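Long-range contacts in alcohol dehydrogenase (Escherichia coli, PDB 5VM2), which is a zinc-containing oxidoreductase of unknown specificity, probably oxidising CH-OH groups with NAD or NADP as acceptor: residues V87-G92 against H127-P132; K171-G176 against Q231-M236. All coordinates share one frame; numbering follows the deposited sequence.

Interaction 1: V87-G92 against H127-P132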
loop_
_atom_site.group_PDB
_atom_site.type_symbol
_atom_site.label_atom_id
_atom_site.label_comp_id
_atom_site.label_asym_id
_atom_site.label_seq_id
_atom_site.Cartn_x
_atom_site.Cartn_y
_atom_site.Cartn_z
ATOM N N VAL A 87 -15.164 10.298 0.617
ATOM C CA VAL A 87 -14.755 9.227 -0.280
ATOM C C VAL A 87 -13.253 9.002 -0.162
ATOM O O VAL A 87 -12.509 9.849 0.335
ATOM C CB VAL A 87 -15.109 9.538 -1.757
ATOM C CG1 VAL A 87 -16.614 9.677 -1.948
ATOM C CG2 VAL A 87 -14.388 10.798 -2.213
ATOM N N ASN A 88 -12.811 7.844 -0.635
ATOM C CA ASN A 88 -11.410 7.642 -0.970
ATOM C C ASN A 88 -11.313 7.337 -2.462
ATOM O O ASN A 88 -12.323 7.199 -3.157
ATOM C CB ASN A 88 -10.766 6.548 -0.104
ATOM C CG ASN A 88 -11.350 5.158 -0.334
ATOM O OD1 ASN A 88 -12.046 4.899 -1.313
ATOM N ND2 ASN A 88 -11.038 4.244 0.579
ATOM N N ILE A 89 -10.088 7.241 -2.962
ATOM C CA ILE A 89 -9.862 6.985 -4.375
ATOM C C ILE A 89 -8.922 5.798 -4.516
ATOM O O ILE A 89 -7.979 5.632 -3.731
ATOM C CB ILE A 89 -9.307 8.227 -5.106
ATOM C CG1 ILE A 89 -7.922 8.598 -4.589
ATOM C CG2 ILE A 89 -10.268 9.415 -4.984
ATOM C CD1 ILE A 89 -7.102 9.347 -5.608
ATOM N N GLU A 90 -9.217 4.944 -5.490
ATOM C CA GLU A 90 -8.271 3.936 -5.934
ATOM C C GLU A 90 -7.355 4.583 -6.960
ATOM O O GLU A 90 -7.831 4.984 -8.031
ATOM C CB GLU A 90 -8.998 2.743 -6.536
ATOM C CG GLU A 90 -8.089 1.585 -6.912
ATOM C CD GLU A 90 -8.851 0.340 -7.351
ATOM O OE1 GLU A 90 -10.061 0.228 -7.058
ATOM O OE2 GLU A 90 -8.229 -0.534 -7.995
ATOM N N PRO A 91 -6.059 4.736 -6.678
ATOM C CA PRO A 91 -5.223 5.645 -7.475
ATOM C C PRO A 91 -4.752 5.090 -8.811
ATOM O O PRO A 91 -4.073 5.816 -9.548
ATOM C CB PRO A 91 -4.030 5.910 -6.543
ATOM C CG PRO A 91 -3.933 4.686 -5.711
ATOM C CD PRO A 91 -5.344 4.195 -5.511
ATOM N N GLY A 92 -5.076 3.848 -9.155
ATOM C CA GLY A 92 -4.705 3.324 -10.455
ATOM C C GLY A 92 -5.893 3.167 -11.379
ATOM O O GLY A 92 -6.750 2.308 -11.151
ATOM N N HIS A 127 -4.701 20.411 -2.402
ATOM C CA HIS A 127 -5.974 20.668 -1.739
ATOM C C HIS A 127 -7.149 20.112 -2.532
ATOM O O HIS A 127 -8.139 19.674 -1.935
ATOM C CB HIS A 127 -6.166 22.168 -1.498
ATOM C CG HIS A 127 -5.314 22.717 -0.397
ATOM N ND1 HIS A 127 -5.533 22.421 0.931
ATOM C CD2 HIS A 127 -4.245 23.549 -0.425
ATOM C CE1 HIS A 127 -4.632 23.041 1.674
ATOM N NE2 HIS A 127 -3.839 23.732 0.875
ATOM N N TYR A 128 -7.054 20.104 -3.860
ATOM C CA TYR A 128 -8.154 19.710 -4.727
ATOM C C TYR A 128 -7.625 18.843 -5.857
ATOM O O TYR A 128 -6.609 19.172 -6.476
ATOM C CB TYR A 128 -8.868 20.936 -5.317
ATOM C CG TYR A 128 -9.574 21.796 -4.295
ATOM C CD1 TYR A 128 -10.880 21.520 -3.912
ATOM C CD2 TYR A 128 -8.933 22.878 -3.705
ATOM C CE1 TYR A 128 -11.531 22.302 -2.971
ATOM C CE2 TYR A 128 -9.576 23.665 -2.760
ATOM C CZ TYR A 128 -10.875 23.372 -2.399
ATOM O OH TYR A 128 -11.523 24.147 -1.463
ATOM N N LEU A 129 -8.325 17.744 -6.131
ATOM C CA LEU A 129 -7.984 16.896 -7.265
ATOM C C LEU A 129 -9.253 16.275 -7.834
ATOM O O LEU A 129 -10.291 16.208 -7.170
ATOM C CB LEU A 129 -6.967 15.808 -6.880
ATOM C CG LEU A 129 -7.302 14.717 -5.856
ATOM C CD1 LEU A 129 -8.084 13.557 -6.473
ATOM C CD2 LEU A 129 -6.023 14.192 -5.223
ATOM N N CYS A 130 -9.149 15.810 -9.076
ATOM C CA CYS A 130 -10.245 15.153 -9.769
ATOM C C CYS A 130 -9.913 13.684 -9.980
ATOM O O CYS A 130 -8.755 13.327 -10.218
ATOM C CB CYS A 130 -10.527 15.823 -11.114
ATOM S SG CYS A 130 -11.109 17.523 -10.958
ATOM N N HIS A 131 -10.935 12.833 -9.891
ATOM C CA HIS A 131 -10.743 11.403 -10.055
ATOM C C HIS A 131 -11.972 10.820 -10.731
ATOM O O HIS A 131 -13.087 11.301 -10.487
ATOM C CB HIS A 131 -10.499 10.699 -8.715
ATOM C CG HIS A 131 -9.733 9.420 -8.839
ATOM N ND1 HIS A 131 -8.478 9.358 -9.407
ATOM C CD2 HIS A 131 -10.048 8.152 -8.483
ATOM C CE1 HIS A 131 -8.051 8.108 -9.390
ATOM N NE2 HIS A 131 -8.984 7.356 -8.834
ATOM N N PRO A 132 -11.807 9.808 -11.582
ATOM C CA PRO A 132 -12.977 9.160 -12.183
ATOM C C PRO A 132 -13.878 8.555 -11.116
ATOM O O PRO A 132 -13.411 7.929 -10.161
ATOM C CB PRO A 132 -12.369 8.075 -13.083
ATOM C CG PRO A 132 -10.939 8.461 -13.270
ATOM C CD PRO A 132 -10.541 9.199 -12.030
#
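I89, the last residue of strand 86-89, lies over the imidazole of H131. Its CB approaches the ring most closely, 3.5 Å from H131 CD2, and CG2 lies beside it, beyond the rim, 3.7 Å from H131 CD2. CG1 stands between the backbone N and the carbonyl carbon (chi1 65°), and the chain beyond it runs out across the ring until CD1 rests 4.0 Å from the ring centroid of H131, only 7° off the normal: a CH-pi contact. The same methyl touches the next side chain on this face of strand 128-132, with I89 CD1 4.4 Å from L129 CD1. Both strands belong to the GroES-like domain of the zinc-containing alcohol dehydrogenase family, where they are not direct neighbours: strand 86-89 pairs with 67-74 and 136-138, strand 128-132 with 28-37, so side chains and one side-chain-to-backbone bond make the join. At E90 the backbone takes over. H131 NE2 donates to E90 O over 2.8 Å, with a bent N-H...O angle of 144°; the donor stands well above the carbonyl plane, and the oxygen is tilted slightly from the ring plane. This bond and the I89 methyl together restrain the ring's rotation, while P132 CD covers its opposite face near the rim. The E90 carboxylate leads away to the hydroxyls of Y137 and Y106. P91 follows, its CA 4.2 Å from H131 CE1.

Interaction 2: K171-G176 against Q231-M236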
loop_
_atom_site.group_PDB
_atom_site.type_symbol
_atom_site.label_atom_id
_atom_site.label_comp_id
_atom_site.label_asym_id
_atom_site.label_seq_id
_atom_site.Cartn_x
_atom_site.Cartn_y
_atom_site.Cartn_z
ATOM N N LYS A 171 -0.783 -22.566 7.286
ATOM C CA LYS A 171 0.165 -21.901 8.167
ATOM C C LYS A 171 0.917 -20.851 7.369
ATOM O O LYS A 171 1.400 -21.133 6.270
ATOM C CB LYS A 171 1.142 -22.903 8.778
ATOM C CG LYS A 171 0.488 -23.932 9.669
ATOM C CD LYS A 171 1.530 -24.725 10.441
ATOM C CE LYS A 171 2.267 -23.842 11.429
ATOM N NZ LYS A 171 1.424 -23.476 12.603
ATOM N N ILE A 172 1.029 -19.648 7.926
ATOM C CA ILE A 172 1.507 -18.489 7.183
ATOM C C ILE A 172 2.701 -17.876 7.903
ATOM O O ILE A 172 2.711 -17.756 9.134
ATOM C CB ILE A 172 0.371 -17.464 6.993
ATOM C CG1 ILE A 172 -0.724 -18.081 6.114
ATOM C CG2 ILE A 172 0.886 -16.168 6.372
ATOM C CD1 ILE A 172 -1.770 -17.115 5.673
ATOM N N ILE A 173 3.719 -17.511 7.123
ATOM C CA ILE A 173 4.864 -16.746 7.597
ATOM C C ILE A 173 4.899 -15.448 6.808
ATOM O O ILE A 173 4.891 -15.469 5.572
ATOM C CB ILE A 173 6.185 -17.509 7.427
ATOM C CG1 ILE A 173 6.188 -18.784 8.271
ATOM C CG2 ILE A 173 7.351 -16.611 7.811
ATOM C CD1 ILE A 173 7.397 -19.664 8.031
ATOM N N ILE A 174 4.934 -14.328 7.516
ATOM C CA ILE A 174 5.042 -13.013 6.906
ATOM C C ILE A 174 6.414 -12.449 7.251
ATOM O O ILE A 174 6.727 -12.224 8.428
ATOM C CB ILE A 174 3.916 -12.085 7.380
ATOM C CG1 ILE A 174 2.574 -12.629 6.875
ATOM C CG2 ILE A 174 4.150 -10.666 6.890
ATOM C CD1 ILE A 174 1.397 -11.893 7.393
ATOM N N LEU A 175 7.241 -12.243 6.229
ATOM C CA LEU A 175 8.565 -11.657 6.409
ATOM C C LEU A 175 8.433 -10.144 6.274
ATOM O O LEU A 175 8.230 -9.622 5.172
ATOM C CB LEU A 175 9.552 -12.227 5.395
ATOM C CG LEU A 175 9.735 -13.749 5.419
ATOM C CD1 LEU A 175 10.749 -14.178 4.366
ATOM C CD2 LEU A 175 10.149 -14.237 6.799
ATOM N N GLY A 176 8.521 -9.443 7.400
ATOM C CA GLY A 176 8.371 -8.003 7.397
ATOM C C GLY A 176 7.143 -7.563 8.162
ATOM O O GLY A 176 6.031 -8.028 7.894
ATOM N N GLN A 231 10.471 -24.629 13.765
ATOM C CA GLN A 231 9.707 -24.988 14.956
ATOM C C GLN A 231 8.237 -24.630 14.778
ATOM O O GLN A 231 7.347 -25.440 15.060
ATOM C CB GLN A 231 10.288 -24.286 16.183
ATOM C CG GLN A 231 9.450 -24.459 17.439
ATOM C CD GLN A 231 9.921 -23.580 18.581
ATOM O OE1 GLN A 231 11.066 -23.126 18.601
ATOM N NE2 GLN A 231 9.036 -23.332 19.539
ATOM N N PHE A 232 7.971 -23.413 14.294
ATOM C CA PHE A 232 6.598 -22.955 14.104
ATOM C C PHE A 232 5.816 -23.891 13.188
ATOM O O PHE A 232 4.638 -24.174 13.437
ATOM C CB PHE A 232 6.620 -21.526 13.555
ATOM C CG PHE A 232 5.298 -21.036 13.032
ATOM C CD1 PHE A 232 5.142 -20.735 11.685
ATOM C CD2 PHE A 232 4.223 -20.845 13.882
ATOM C CE1 PHE A 232 3.928 -20.273 11.195
ATOM C CE2 PHE A 232 3.007 -20.381 13.402
ATOM C CZ PHE A 232 2.857 -20.092 12.063
ATOM N N THR A 233 6.459 -24.402 12.136
ATOM C CA THR A 233 5.801 -25.258 11.157
ATOM C C THR A 233 6.109 -26.736 11.362
ATOM O O THR A 233 5.828 -27.546 10.470
ATOM C CB THR A 233 6.192 -24.844 9.734
ATOM O OG1 THR A 233 7.596 -25.058 9.537
ATOM C CG2 THR A 233 5.865 -23.377 9.493
ATOM N N GLU A 234 6.682 -27.104 12.509
ATOM C CA GLU A 234 6.976 -28.501 12.825
ATOM C C GLU A 234 7.845 -29.143 11.747
ATOM O O GLU A 234 7.611 -30.279 11.333
ATOM C CB GLU A 234 5.688 -29.299 13.034
ATOM C CG GLU A 234 4.985 -28.988 14.341
ATOM C CD GLU A 234 3.484 -28.893 14.183
ATOM O OE1 GLU A 234 2.977 -27.768 13.994
ATOM O OE2 GLU A 234 2.813 -29.944 14.248
ATOM N N ASP A 235 8.844 -28.398 11.278
ATOM C CA ASP A 235 9.805 -28.834 10.268
ATOM C C ASP A 235 9.156 -29.136 8.924
ATOM O O ASP A 235 9.791 -29.750 8.058
ATOM C CB ASP A 235 10.603 -30.050 10.748
ATOM C CG ASP A 235 11.188 -29.843 12.127
ATOM O OD1 ASP A 235 11.836 -28.799 12.348
ATOM O OD2 ASP A 235 10.993 -30.721 12.993
ATOM N N MET A 236 7.908 -28.720 8.727
ATOM C CA MET A 236 7.281 -28.967 7.437
ATOM C C MET A 236 7.325 -27.758 6.515
ATOM O O MET A 236 7.188 -27.925 5.299
ATOM C CB MET A 236 5.817 -29.385 7.621
ATOM C CG MET A 236 5.556 -30.302 8.806
ATOM S SD MET A 236 6.106 -32.000 8.528
ATOM C CE MET A 236 6.584 -32.488 10.185
#
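K171 and F232 reach toward each other tip to tip, the end of the lysine lying over one face of the phenyl ring. A bend at chi3 (66°) sets CE above the ring centre, 3.9 Å from the centroid of F232, in a CH-pi contact. A second at chi4 (73°) places K171 NZ equally far from that centroid but 27° off the normal, displaced toward F232 CE2 in a cation-pi contact. The ammonium also has a long, weak ion pair with E195. K171 CE packs in addition against F232 O, at 3.1 Å, and against T233 CA. I173 and F232 instead slide past each other in opposite directions, I173 CG1 coming obliquely to 4.0 Å from F232 CE1. The setting is the Rossmann-type domain: strand 171-175 is central in its parallel sheet and leads into a glycine-rich turn at G176, while helix 225-232 ends here in a Schellman motif with E234, at positive phi, as C-prime residue. Backbone reaches the ring too, with I172 O 3.5 Å from F232 CE1. Where the chain leaves the helix, T233 CG2 meets I173 CD1 at 4.3 Å, and the threonine hydroxyl OG1 bonds to C229 O and G237 N.

Interactions 1 and 2 lie on opposite sides of the chain's centre, their centres 39 Å apart and their nearest atoms about 21 Å apart. Interaction 1 joins strands of the GroES-like domain; interaction 2 joins a strand to a helix end in the Rossmann-type domain. Interaction 1 lies closer to the magnesium ion than to the zinc ion: the side chain of P91 is about 7 Å from the magnesium held by H65, E66 and E152, probably the family's catalytic metal site, and that of E90 about 12 Å from the four-cysteine zinc, consistent with the family's structural zinc. Segment 171-176 ends at G176, the first glycine of a GxGxxG pattern consistent with dinucleotide binding.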